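Local coordinates for protein SUMO-1 cysteine protease S273R (African swine fever virus pig/Kenya/KEN-50/1950, PDB 6LJ9) that probably acts as a cysteine protease that matures the viral pp220 and pp62 polyproteins into core-shell proteins and blunts host innate immune signalling, at residues Q98-N109 / E137-R148. Sequence-based numbering, arbitrary orientation.
Sequences QRWAIKYTKFFN and ELQYVEGKAVKR
Arg-148 reaches with its extended side chain to Ala-101 O at the end of helix 90-103 and to Phe-107 O at the start of strand 107-109, bridging the two sides of the turn between them. Its NH2 donates to Ala-101 O (2.6 Å) and to Phe-107 O (3.0 Å), both close to the guanidinium plane; NH1 adds a weak bond to Ala-101 O. Thr-105 O, not hydrogen-bonded, and Val-141 CG2 flank opposite faces of the group, both off-centre. Phe-107 O takes a second donor, Gln-139 NE2, at 3.0 Å in a nearly straight bond (172°) on a lone pair. The other N-H of that amide goes to Asn-109 OD1 (2.8 Å), while Asn-109 ND2 reaches Tyr-140 O from above its carbonyl plane. Gln-139 CG stands between its backbone N and carbonyl carbon (chi1 69°), and the chain extends from there to bring the amide to these acceptors; its CB sits over a face of Phe-108, a CH-pi contact 4.0 Å from the centroid. Ala-101 CB meets Val-141 CG2, and Ile-102 CG1 lies 3.5 Å from Val-141 CG1. The solvent side lacks direct hydrogen bonds: Gln-98 lies alongside exposed Tyr-140, and Ile-102 CD1 meets CG of poorly ordered Glu-142. Strand 139-141 runs nearly perpendicular to helix 98-103 and strand 107-109. Side-chain donors, coupled by a weak Arg-148 NE to Gln-139 OE1 bond, hold the helix-end and strand carbonyls, and the guanidinium charge probably polarises these oxygens.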
ATOM      1  N   GLN B  98      -3.952  -0.288 -15.609  1.00 16.08           N
ATOM      2  CA  GLN B  98      -3.933   1.141 -15.317  1.00 30.29           C
ATOM      3  C   GLN B  98      -4.886   1.497 -14.183  1.00 22.20           C
ATOM      4  O   GLN B  98      -4.616   2.432 -13.422  1.00 31.01           O
ATOM      5  CB  GLN B  98      -4.280   1.940 -16.573  1.00 24.63           C
ATOM      6  CG  GLN B  98      -3.162   2.007 -17.600  1.00 34.31           C
ATOM      7  CD  GLN B  98      -3.595   2.685 -18.885  1.00 49.82           C
ATOM      8  OE1 GLN B  98      -4.724   2.509 -19.344  1.00 67.10           O
ATOM      9  NE2 GLN B  98      -2.700   3.471 -19.472  1.00 44.79           N
ATOM     10  N   ARG B  99      -6.000   0.771 -14.050  1.00 19.89           N
ATOM     11  CA  ARG B  99      -6.934   1.045 -12.962  1.00 24.93           C
ATOM     12  C   ARG B  99      -6.428   0.492 -11.635  1.00 25.70           C
ATOM     13  O   ARG B  99      -6.649   1.100 -10.581  1.00 28.52           O
ATOM     14  CB  ARG B  99      -8.311   0.466 -13.288  1.00 25.21           C
ATOM     15  CG  ARG B  99      -9.128   1.312 -14.252  1.00 30.44           C
ATOM     16  CD  ARG B  99     -10.373   0.578 -14.727  1.00 37.96           C
ATOM     17  NE  ARG B  99     -11.277   1.468 -15.450  1.00 35.87           N
ATOM     18  CZ  ARG B  99     -11.128   1.812 -16.725  1.00 34.73           C
ATOM     19  NH1 ARG B  99     -10.105   1.344 -17.426  1.00 28.30           N
ATOM     20  NH2 ARG B  99     -12.001   2.630 -17.298  1.00 40.89           N
ATOM     21  N   TRP B 100      -5.754  -0.661 -11.664  1.00 25.35           N
ATOM     22  CA  TRP B 100      -5.205  -1.221 -10.434  1.00 20.95           C
ATOM     23  C   TRP B 100      -4.085  -0.353  -9.876  1.00 23.38           C
ATOM     24  O   TRP B 100      -3.869  -0.329  -8.658  1.00 32.02           O
ATOM     25  CB  TRP B 100      -4.703  -2.643 -10.680  1.00 21.45           C
ATOM     26  CG  TRP B 100      -5.796  -3.630 -10.948  1.00 22.36           C
ATOM     27  CD1 TRP B 100      -7.141  -3.406 -10.875  1.00 25.85           C
ATOM     28  CD2 TRP B 100      -5.638  -5.001 -11.331  1.00 18.14           C
ATOM     29  NE1 TRP B 100      -7.829  -4.552 -11.190  1.00 26.04           N
ATOM     30  CE2 TRP B 100      -6.929  -5.546 -11.473  1.00 29.32           C
ATOM     31  CE3 TRP B 100      -4.529  -5.819 -11.568  1.00 23.24           C
ATOM     32  CZ2 TRP B 100      -7.142  -6.873 -11.842  1.00 25.43           C
ATOM     33  CZ3 TRP B 100      -4.743  -7.136 -11.934  1.00 23.43           C
ATOM     34  CH2 TRP B 100      -6.039  -7.650 -12.068  1.00 22.39           C
ATOM     35  N   ALA B 101      -3.367   0.363 -10.743  1.00 17.50           N
ATOM     36  CA  ALA B 101      -2.317   1.263 -10.284  1.00 25.12           C
ATOM     37  C   ALA B 101      -2.873   2.445  -9.501  1.00 29.56           C
ATOM     38  O   ALA B 101      -2.127   3.079  -8.747  1.00 21.87           O
ATOM     39  CB  ALA B 101      -1.494   1.760 -11.472  1.00 17.91           C
ATOM     40  N   ILE B 102      -4.160   2.757  -9.667  1.00 29.68           N
ATOM     41  CA  ILE B 102      -4.790   3.789  -8.850  1.00 27.22           C
ATOM     42  C   ILE B 102      -4.923   3.311  -7.410  1.00 19.66           C
ATOM     43  O   ILE B 102      -4.562   4.021  -6.463  1.00 45.18           O
ATOM     44  CB  ILE B 102      -6.160   4.176  -9.436  1.00 30.24           C
ATOM     45  CG1 ILE B 102      -6.054   4.449 -10.936  1.00 28.89           C
ATOM     46  CG2 ILE B 102      -6.729   5.386  -8.711  1.00 24.59           C
ATOM     47  CD1 ILE B 102      -7.391   4.661 -11.611  1.00 38.91           C
ATOM     48  N   LYS B 103      -5.444   2.097  -7.225  1.00 19.12           N
ATOM     49  CA  LYS B 103      -5.694   1.571  -5.889  1.00 27.83           C
ATOM     50  C   LYS B 103      -4.402   1.121  -5.214  1.00 23.80           C
ATOM     51  O   LYS B 103      -4.157   1.447  -4.048  1.00 29.66           O
ATOM     52  CB  LYS B 103      -6.699   0.420  -5.973  1.00 36.08           C
ATOM     53  CG  LYS B 103      -6.794  -0.448  -4.733  1.00 37.40           C
ATOM     54  CD  LYS B 103      -7.849  -1.527  -4.921  1.00 44.72           C
ATOM     55  CE  LYS B 103      -7.721  -2.623  -3.879  1.00 42.69           C
ATOM     56  NZ  LYS B 103      -7.832  -2.092  -2.493  1.00 54.50           N
ATOM     57  N   TYR B 104      -3.569   0.375  -5.933  1.00 27.66           N
ATOM     58  CA  TYR B 104      -2.269  -0.063  -5.429  1.00 18.44           C
ATOM     59  C   TYR B 104      -1.234   0.969  -5.860  1.00 25.55           C
ATOM     60  O   TYR B 104      -0.708   0.914  -6.974  1.00 19.49           O
ATOM     61  CB  TYR B 104      -1.938  -1.459  -5.945  1.00 15.69           C
ATOM     62  CG  TYR B 104      -2.963  -2.503  -5.556  1.00 23.00           C
ATOM     63  CD1 TYR B 104      -2.916  -3.116  -4.312  1.00 15.87           C
ATOM     64  CD2 TYR B 104      -3.979  -2.871  -6.431  1.00 23.11           C
ATOM     65  CE1 TYR B 104      -3.849  -4.068  -3.949  1.00 16.48           C
ATOM     66  CE2 TYR B 104      -4.916  -3.824  -6.075  1.00 23.31           C
ATOM     67  CZ  TYR B 104      -4.847  -4.419  -4.833  1.00 28.14           C
ATOM     68  OH  TYR B 104      -5.779  -5.368  -4.476  1.00 31.07           O
ATOM     69  N   THR B 105      -0.940   1.917  -4.968  1.00 23.37           N
ATOM     70  CA  THR B 105      -0.118   3.073  -5.303  1.00 26.84           C
ATOM     71  C   THR B 105       1.374   2.768  -5.349  1.00 30.24           C
ATOM     72  O   THR B 105       2.155   3.650  -5.722  1.00 21.97           O
ATOM     73  CB  THR B 105      -0.376   4.207  -4.307  1.00 25.68           C
ATOM     74  OG1 THR B 105      -0.031   3.773  -2.986  1.00 34.31           O
ATOM     75  CG2 THR B 105      -1.845   4.610  -4.333  1.00 30.24           C
ATOM     76  N   LYS B 106       1.794   1.560  -4.972  1.00 28.22           N
ATOM     77  CA  LYS B 106       3.180   1.131  -5.126  1.00 23.30           C
ATOM     78  C   LYS B 106       3.328   0.073  -6.212  1.00 26.75           C
ATOM     79  O   LYS B 106       4.284  -0.709  -6.189  1.00 30.41           O
ATOM     80  CB  LYS B 106       3.735   0.614  -3.796  1.00 24.48           C
ATOM     81  CG  LYS B 106       3.861   1.678  -2.716  1.00 35.98           C
ATOM     82  CD  LYS B 106       4.718   1.192  -1.555  1.00 48.31           C
ATOM     83  CE  LYS B 106       4.849   2.256  -0.475  1.00 47.61           C
ATOM     84  NZ  LYS B 106       3.551   2.539   0.198  1.00 48.24           N
ATOM     85  N   PHE B 107       2.398   0.035  -7.161  1.00 20.63           N
ATOM     86  CA  PHE B 107       2.380  -0.955  -8.228  1.00 16.67           C
ATOM     87  C   PHE B 107       2.706  -0.282  -9.553  1.00 18.18           C
ATOM     88  O   PHE B 107       2.098   0.736  -9.904  1.00 20.90           O
ATOM     89  CB  PHE B 107       1.014  -1.644  -8.296  1.00 13.96           C
ATOM     90  CG  PHE B 107       0.813  -2.473  -9.531  1.00 12.74           C
ATOM     91  CD1 PHE B 107       1.553  -3.624  -9.737  1.00 20.21           C
ATOM     92  CD2 PHE B 107      -0.130  -2.107 -10.480  1.00 16.77           C
ATOM     93  CE1 PHE B 107       1.367  -4.391 -10.870  1.00 14.55           C
ATOM     94  CE2 PHE B 107      -0.321  -2.870 -11.615  1.00 16.73           C
ATOM     95  CZ  PHE B 107       0.428  -4.014 -11.811  1.00 17.08           C
ATOM     96  N   PHE B 108       3.664  -0.849 -10.283  1.00 21.49           N
ATOM     97  CA  PHE B 108       4.089  -0.318 -11.572  1.00 21.79           C
ATOM     98  C   PHE B 108       3.463  -1.170 -12.671  1.00 27.23           C
ATOM     99  O   PHE B 108       3.764  -2.362 -12.790  1.00 20.36           O
ATOM    100  CB  PHE B 108       5.613  -0.308 -11.684  1.00 16.29           C
ATOM    101  CG  PHE B 108       6.129   0.436 -12.885  1.00 16.04           C
ATOM    102  CD1 PHE B 108       6.205  -0.182 -14.122  1.00 14.54           C
ATOM    103  CD2 PHE B 108       6.546   1.752 -12.775  1.00 12.33           C
ATOM    104  CE1 PHE B 108       6.680   0.497 -15.229  1.00 17.11           C
ATOM    105  CE2 PHE B 108       7.025   2.438 -13.879  1.00 22.85           C
ATOM    106  CZ  PHE B 108       7.090   1.809 -15.107  1.00 14.58           C
ATOM    107  N   ASN B 109       2.593  -0.559 -13.470  1.00 28.25           N
ATOM    108  CA  ASN B 109       1.961  -1.242 -14.588  1.00 30.89           C
ATOM    109  C   ASN B 109       2.764  -0.969 -15.854  1.00 26.47           C
ATOM    110  O   ASN B 109       3.058   0.187 -16.171  1.00 36.14           O
ATOM    111  CB  ASN B 109       0.512  -0.785 -14.749  1.00 21.44           C
ATOM    112  CG  ASN B 109       0.383   0.720 -14.828  1.00 32.88           C
ATOM    113  OD1 ASN B 109       0.678   1.430 -13.867  1.00 34.78           O
ATOM    114  ND2 ASN B 109      -0.058   1.218 -15.977  1.00 26.96           N
ATOM    115  N   GLU B 137      10.763   6.090 -13.044  1.00 23.60           N
ATOM    116  CA  GLU B 137      10.242   5.590 -14.307  1.00 24.70           C
ATOM    117  C   GLU B 137       8.813   6.074 -14.507  1.00 26.93           C
ATOM    118  O   GLU B 137       8.015   6.089 -13.566  1.00 23.04           O
ATOM    119  CB  GLU B 137      10.283   4.058 -14.358  1.00 24.81           C
ATOM    120  CG  GLU B 137      11.663   3.473 -14.611  1.00 47.00           C
ATOM    121  CD  GLU B 137      12.071   3.539 -16.071  1.00 48.18           C
ATOM    122  OE1 GLU B 137      13.222   3.169 -16.387  1.00 54.92           O
ATOM    123  OE2 GLU B 137      11.242   3.955 -16.907  1.00 58.46           O
ATOM    124  N   LEU B 138       8.499   6.469 -15.739  1.00 25.95           N
ATOM    125  CA  LEU B 138       7.159   6.932 -16.073  1.00 31.29           C
ATOM    126  C   LEU B 138       6.207   5.752 -16.215  1.00 36.29           C
ATOM    127  O   LEU B 138       6.467   4.818 -16.981  1.00 33.33           O
ATOM    128  CB  LEU B 138       7.178   7.742 -17.368  1.00 43.77           C
ATOM    129  CG  LEU B 138       7.547   9.224 -17.293  1.00 57.20           C
ATOM    130  CD1 LEU B 138       7.723   9.785 -18.693  1.00 50.91           C
ATOM    131  CD2 LEU B 138       6.478  10.000 -16.543  1.00 67.37           C
ATOM    132  N   GLN B 139       5.111   5.794 -15.466  1.00 24.57           N
ATOM    133  CA  GLN B 139       3.978   4.904 -15.646  1.00 29.59           C
ATOM    134  C   GLN B 139       2.736   5.748 -15.893  1.00 31.49           C
ATOM    135  O   GLN B 139       2.728   6.961 -15.672  1.00 25.50           O
ATOM    136  CB  GLN B 139       3.778   3.990 -14.431  1.00 12.45           C
ATOM    137  CG  GLN B 139       3.309   4.702 -13.177  1.00 15.17           C
ATOM    138  CD  GLN B 139       3.190   3.760 -11.999  1.00 16.61           C
ATOM    139  OE1 GLN B 139       3.944   3.862 -11.033  1.00 21.28           O
ATOM    140  NE2 GLN B 139       2.245   2.831 -12.075  1.00 12.41           N
ATOM    141  N   TYR B 140       1.674   5.098 -16.356  1.00 36.87           N
ATOM    142  CA  TYR B 140       0.462   5.800 -16.763  1.00 40.91           C
ATOM    143  C   TYR B 140      -0.700   5.323 -15.900  1.00 35.83           C
ATOM    144  O   TYR B 140      -1.252   4.240 -16.118  1.00 38.61           O
ATOM    145  CB  TYR B 140       0.205   5.606 -18.253  1.00 25.97           C
ATOM    146  CG  TYR B 140       1.234   6.332 -19.089  1.00 33.88           C
ATOM    147  CD1 TYR B 140       2.430   5.719 -19.441  1.00 30.49           C
ATOM    148  CD2 TYR B 140       1.026   7.643 -19.494  1.00 37.04           C
ATOM    149  CE1 TYR B 140       3.380   6.385 -20.192  1.00 31.76           C
ATOM    150  CE2 TYR B 140       1.969   8.318 -20.244  1.00 34.82           C
ATOM    151  CZ  TYR B 140       3.145   7.685 -20.591  1.00 39.58           C
ATOM    152  OH  TYR B 140       4.086   8.356 -21.338  1.00 52.99           O
ATOM    153  N   VAL B 141      -1.051   6.147 -14.915  1.00 30.85           N
ATOM    154  CA  VAL B 141      -2.163   5.906 -14.007  1.00 31.75           C
ATOM    155  C   VAL B 141      -3.304   6.822 -14.423  1.00 50.73           C
ATOM    156  O   VAL B 141      -3.102   8.031 -14.594  1.00 47.62           O
ATOM    157  CB  VAL B 141      -1.749   6.152 -12.547  1.00 35.04           C
ATOM    158  CG1 VAL B 141      -2.920   5.925 -11.616  1.00 36.52           C
ATOM    159  CG2 VAL B 141      -0.579   5.254 -12.173  1.00 45.08           C
ATOM    160  N   GLU B 142      -4.495   6.248 -14.578  1.00 73.28           N
ATOM    161  CA  GLU B 142      -5.632   6.913 -15.232  1.00 83.79           C
ATOM    162  C   GLU B 142      -5.152   7.259 -16.641  1.00 79.73           C
ATOM    163  O   GLU B 142      -4.645   6.369 -17.342  1.00 82.96           O
ATOM    164  CB  GLU B 142      -6.132   8.088 -14.395  1.00 84.52           C
ATOM    165  CG  GLU B 142      -6.259   7.793 -12.909  1.00 95.87           C
ATOM    166  CD  GLU B 142      -7.029   8.865 -12.162  1.00103.53           C
ATOM    167  OE1 GLU B 142      -7.924   9.487 -12.771  1.00106.54           O
ATOM    168  OE2 GLU B 142      -6.738   9.087 -10.967  1.00 99.48           O
ATOM    169  N   GLY B 143      -5.276   8.503 -17.092  1.00 61.84           N
ATOM    170  CA  GLY B 143      -4.707   8.898 -18.364  1.00 64.80           C
ATOM    171  C   GLY B 143      -3.577   9.886 -18.174  1.00 62.56           C
ATOM    172  O   GLY B 143      -3.368  10.778 -19.003  1.00 70.10           O
ATOM    173  N   LYS B 144      -2.832   9.725 -17.081  1.00 43.95           N
ATOM    174  CA  LYS B 144      -1.841  10.699 -16.653  1.00 42.99           C
ATOM    175  C   LYS B 144      -0.506  10.017 -16.391  1.00 44.99           C
ATOM    176  O   LYS B 144      -0.453   8.939 -15.791  1.00 41.51           O
ATOM    177  CB  LYS B 144      -2.316  11.426 -15.389  1.00 46.00           C
ATOM    178  CG  LYS B 144      -1.276  12.317 -14.746  1.00 55.36           C
ATOM    179  CD  LYS B 144      -1.837  13.008 -13.518  1.00 58.81           C
ATOM    180  CE  LYS B 144      -0.763  13.812 -12.816  1.00 70.78           C
ATOM    181  NZ  LYS B 144      -0.120  14.777 -13.745  1.00 67.87           N
ATOM    182  N   ALA B 145       0.570  10.655 -16.848  1.00 38.02           N
ATOM    183  CA  ALA B 145       1.913  10.165 -16.572  1.00 25.62           C
ATOM    184  C   ALA B 145       2.256  10.365 -15.101  1.00 29.71           C
ATOM    185  O   ALA B 145       1.918  11.389 -14.503  1.00 26.76           O
ATOM    186  CB  ALA B 145       2.932  10.883 -17.454  1.00 34.69           C
ATOM    187  N   VAL B 146       2.939   9.382 -14.521  1.00 27.45           N
ATOM    188  CA  VAL B 146       3.196   9.360 -13.083  1.00 19.06           C
ATOM    189  C   VAL B 146       4.571   8.755 -12.835  1.00 26.42           C
ATOM    190  O   VAL B 146       4.940   7.748 -13.446  1.00 31.92           O
ATOM    191  CB  VAL B 146       2.095   8.577 -12.334  1.00 31.36           C
ATOM    192  CG1 VAL B 146       2.609   8.054 -11.003  1.00 28.25           C
ATOM    193  CG2 VAL B 146       0.869   9.451 -12.120  1.00 24.88           C
ATOM    194  N   LYS B 147       5.331   9.379 -11.935  1.00 20.92           N
ATOM    195  CA  LYS B 147       6.577   8.821 -11.422  1.00 29.35           C
ATOM    196  C   LYS B 147       6.456   8.694  -9.912  1.00 31.59           C
ATOM    197  O   LYS B 147       6.235   9.693  -9.218  1.00 41.33           O
ATOM    198  CB  LYS B 147       7.780   9.689 -11.797  1.00 30.12           C
ATOM    199  CG  LYS B 147       7.958   9.874 -13.289  1.00 39.60           C
ATOM    200  CD  LYS B 147       9.426   9.945 -13.685  1.00 40.14           C
ATOM    201  CE  LYS B 147      10.160  11.042 -12.936  1.00 46.70           C
ATOM    202  NZ  LYS B 147      11.211  11.680 -13.779  1.00 59.71           N
ATOM    203  N   ARG B 148       6.600   7.471  -9.407  1.00 27.07           N
ATOM    204  CA  ARG B 148       6.409   7.192  -7.991  1.00 20.94           C
ATOM    205  C   ARG B 148       7.176   5.930  -7.638  1.00 33.48           C
ATOM    206  O   ARG B 148       7.357   5.061  -8.499  1.00 29.96           O
ATOM    207  CB  ARG B 148       4.919   7.025  -7.660  1.00 17.41           C
ATOM    208  CG  ARG B 148       4.268   5.845  -8.359  1.00 21.17           C
ATOM    209  CD  ARG B 148       2.776   5.781  -8.084  1.00 27.07           C
ATOM    210  NE  ARG B 148       2.191   4.538  -8.578  1.00 17.81           N
ATOM    211  CZ  ARG B 148       0.894   4.251  -8.534  1.00 25.96           C
ATOM    212  NH1 ARG B 148       0.036   5.121  -8.021  1.00 24.72           N
ATOM    213  NH2 ARG B 148       0.457   3.092  -9.005  1.00 19.81           N
TER
HETATM  214  O   HOH W   1       2.159   2.349 -17.912  1.00 38.70           O